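Local coordinates for Gp26 (Listeria phage P40, PDB 4JZ5), which probably hydrolyses the peptidoglycan of the Listeria cell wall as a phage endolysin with a glycosyl hydrolase family 25 catalytic domain, at residues L191-S196 against P206-T211. Numbering follows the deposited sequence.
Sequences LWQYTS and PVDMNT
W192 and T211 exchange two backbone hydrogen bonds, W192 N to T211 O (2.9 Å, nearly straight) and T211 N to W192 O, and start an antiparallel pairing of 191-195 with 206-211. Q193 then faces N210 as a non-hydrogen-bonded pair, with CA atoms 4.2 Å apart. Beyond it a beta bulge at Y194 shifts the register by one: M209 O accepts from Y194 N, while M209 N donates to T195 O at 3.1 Å.

At the bulge the Y194 side chain crosses M209 obliquely. With CG set between the backbone N and the carbonyl carbon (chi1 61°), its ring turns one face to M209 O, CZ lies 3.5 Å from M209 CB, and the M209 methyl CE reaches OH. W192, T195, M209 and T211 point to one face of the sheet; T211 CG2 approaches CE3 of the indole at 3.6 Å.

On the opposite face the side chains of Q193 and N210 run side by side, their amide planes 43° apart, and N210 OD1 lies 3.0 Å from Q193 CB. Their polar ends are bonded outside the pair: Q193 OE1 to the hydroxyls of Y150 and Y174, Q193 NE2 to D27 OD1, N210 OD1 to W170 NE1 and N210 ND2 to V25 O. At the far end one water donates to both S196 O and D208 OD1, linking S196, where the first segment turns a corner, to strand 206-211.

Strand 191-195 runs parallel to 169-172 along its other edge; 206-211 is the antiparallel strand between 191-195 and 25-28 that closes the barrel-like sheet, consistent with the modified beta/alpha barrel of family 25.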
loop_
_atom_site.group_PDB
_atom_site.type_symbol
_atom_site.label_atom_id
_atom_site.label_comp_id
_atom_site.label_asym_id
_atom_site.label_seq_id
_atom_site.Cartn_x
_atom_site.Cartn_y
_atom_site.Cartn_z
ATOM N N LEU A 191 -8.199 -0.371 6.377
ATOM C CA LEU A 191 -6.936 0.194 6.850
ATOM C C LEU A 191 -7.021 1.712 6.666
ATOM O O LEU A 191 -7.380 2.173 5.592
ATOM C CB LEU A 191 -5.791 -0.384 6.026
ATOM C CG LEU A 191 -4.360 -0.005 6.421
ATOM C CD1 LEU A 191 -4.006 -0.474 7.824
ATOM C CD2 LEU A 191 -3.366 -0.577 5.410
ATOM N N TRP A 192 -6.725 2.478 7.720
ATOM C CA TRP A 192 -6.835 3.940 7.715
ATOM C C TRP A 192 -5.443 4.540 7.787
ATOM O O TRP A 192 -4.722 4.321 8.758
ATOM C CB TRP A 192 -7.667 4.376 8.915
ATOM C CG TRP A 192 -7.680 5.839 9.270
ATOM C CD1 TRP A 192 -7.510 6.921 8.462
ATOM C CD2 TRP A 192 -7.911 6.344 10.577
ATOM N NE1 TRP A 192 -7.607 8.088 9.207
ATOM C CE2 TRP A 192 -7.859 7.752 10.511
ATOM C CE3 TRP A 192 -8.142 5.736 11.807
ATOM C CZ2 TRP A 192 -8.027 8.559 11.639
ATOM C CZ3 TRP A 192 -8.313 6.535 12.921
ATOM C CH2 TRP A 192 -8.259 7.931 12.827
ATOM N N GLN A 193 -5.068 5.257 6.737
ATOM C CA GLN A 193 -3.827 6.036 6.745
ATOM C C GLN A 193 -4.130 7.386 7.375
ATOM O O GLN A 193 -4.805 8.217 6.775
ATOM C CB GLN A 193 -3.276 6.192 5.347
ATOM C CG GLN A 193 -1.839 6.658 5.318
ATOM C CD GLN A 193 -1.411 6.912 3.905
ATOM O OE1 GLN A 193 -1.911 7.827 3.254
ATOM N NE2 GLN A 193 -0.541 6.065 3.382
ATOM N N TYR A 194 -3.673 7.565 8.613
ATOM C CA TYR A 194 -4.136 8.677 9.427
ATOM C C TYR A 194 -3.182 9.866 9.486
ATOM O O TYR A 194 -3.555 10.938 9.955
ATOM C CB TYR A 194 -4.504 8.209 10.832
ATOM C CG TYR A 194 -3.395 7.587 11.651
ATOM C CD1 TYR A 194 -2.469 8.379 12.310
ATOM C CD2 TYR A 194 -3.305 6.208 11.805
ATOM C CE1 TYR A 194 -1.484 7.820 13.073
ATOM C CE2 TYR A 194 -2.319 5.644 12.583
ATOM C CZ TYR A 194 -1.418 6.451 13.225
ATOM O OH TYR A 194 -0.444 5.865 14.003
ATOM N N THR A 195 -1.955 9.692 9.010
ATOM C CA THR A 195 -1.008 10.791 8.936
ATOM C C THR A 195 0.074 10.474 7.920
ATOM O O THR A 195 0.357 9.294 7.659
ATOM C CB THR A 195 -0.359 11.073 10.325
ATOM O OG1 THR A 195 0.417 12.271 10.285
ATOM C CG2 THR A 195 0.526 9.929 10.779
ATOM N N SER A 196 0.664 11.530 7.366
ATOM C CA SER A 196 1.859 11.425 6.542
ATOM C C SER A 196 3.088 11.917 7.305
ATOM O O SER A 196 4.190 11.944 6.745
ATOM C CB SER A 196 1.701 12.238 5.258
ATOM O OG SER A 196 1.704 13.643 5.506
ATOM N N PRO A 206 9.725 11.741 7.865
ATOM C CA PRO A 206 8.298 11.565 8.138
ATOM C C PRO A 206 7.839 10.256 7.518
ATOM O O PRO A 206 8.334 9.877 6.449
ATOM C CB PRO A 206 7.654 12.759 7.439
ATOM C CG PRO A 206 8.777 13.751 7.238
ATOM C CD PRO A 206 10.018 12.965 7.103
ATOM N N VAL A 207 6.941 9.563 8.191
ATOM C CA VAL A 207 6.455 8.312 7.672
ATOM C C VAL A 207 4.940 8.265 7.782
ATOM O O VAL A 207 4.322 8.744 8.726
ATOM C CB VAL A 207 7.135 7.111 8.366
ATOM C CG1 VAL A 207 6.774 7.035 9.824
ATOM C CG2 VAL A 207 6.813 5.807 7.633
ATOM N N ASP A 208 4.337 7.647 6.773
ATOM C CA ASP A 208 2.908 7.363 6.771
ATOM C C ASP A 208 2.572 6.307 7.805
ATOM O O ASP A 208 3.184 5.216 7.828
ATOM C CB ASP A 208 2.465 6.799 5.419
ATOM C CG ASP A 208 2.526 7.791 4.280
ATOM O OD1 ASP A 208 2.612 9.015 4.479
ATOM O OD2 ASP A 208 2.456 7.312 3.104
ATOM N N MET A 209 1.575 6.597 8.634
ATOM C CA MET A 209 1.117 5.669 9.660
ATOM C C MET A 209 -0.332 5.320 9.440
ATOM O O MET A 209 -1.132 6.143 8.991
ATOM C CB MET A 209 1.321 6.258 11.042
ATOM C CG MET A 209 2.791 6.431 11.350
ATOM S SD MET A 209 3.105 7.065 13.000
ATOM C CE MET A 209 2.869 5.658 14.059
ATOM N N ASN A 210 -0.649 4.071 9.764
ATOM C CA ASN A 210 -1.942 3.476 9.489
ATOM C C ASN A 210 -2.392 2.666 10.695
ATOM O O ASN A 210 -1.571 2.164 11.464
ATOM C CB ASN A 210 -1.900 2.519 8.277
ATOM C CG ASN A 210 -1.283 3.130 7.036
ATOM O OD1 ASN A 210 -1.980 3.627 6.174
ATOM N ND2 ASN A 210 0.034 3.059 6.935
ATOM N N THR A 211 -3.707 2.498 10.825
ATOM C CA THR A 211 -4.244 1.612 11.841
ATOM C C THR A 211 -5.432 0.829 11.286
ATOM O O THR A 211 -5.989 1.178 10.251
ATOM C CB THR A 211 -4.618 2.374 13.146
ATOM O OG1 THR A 211 -4.848 1.435 14.196
ATOM C CG2 THR A 211 -5.848 3.238 12.967
HETATM O O HOH W 1 5.195 10.327 4.700
#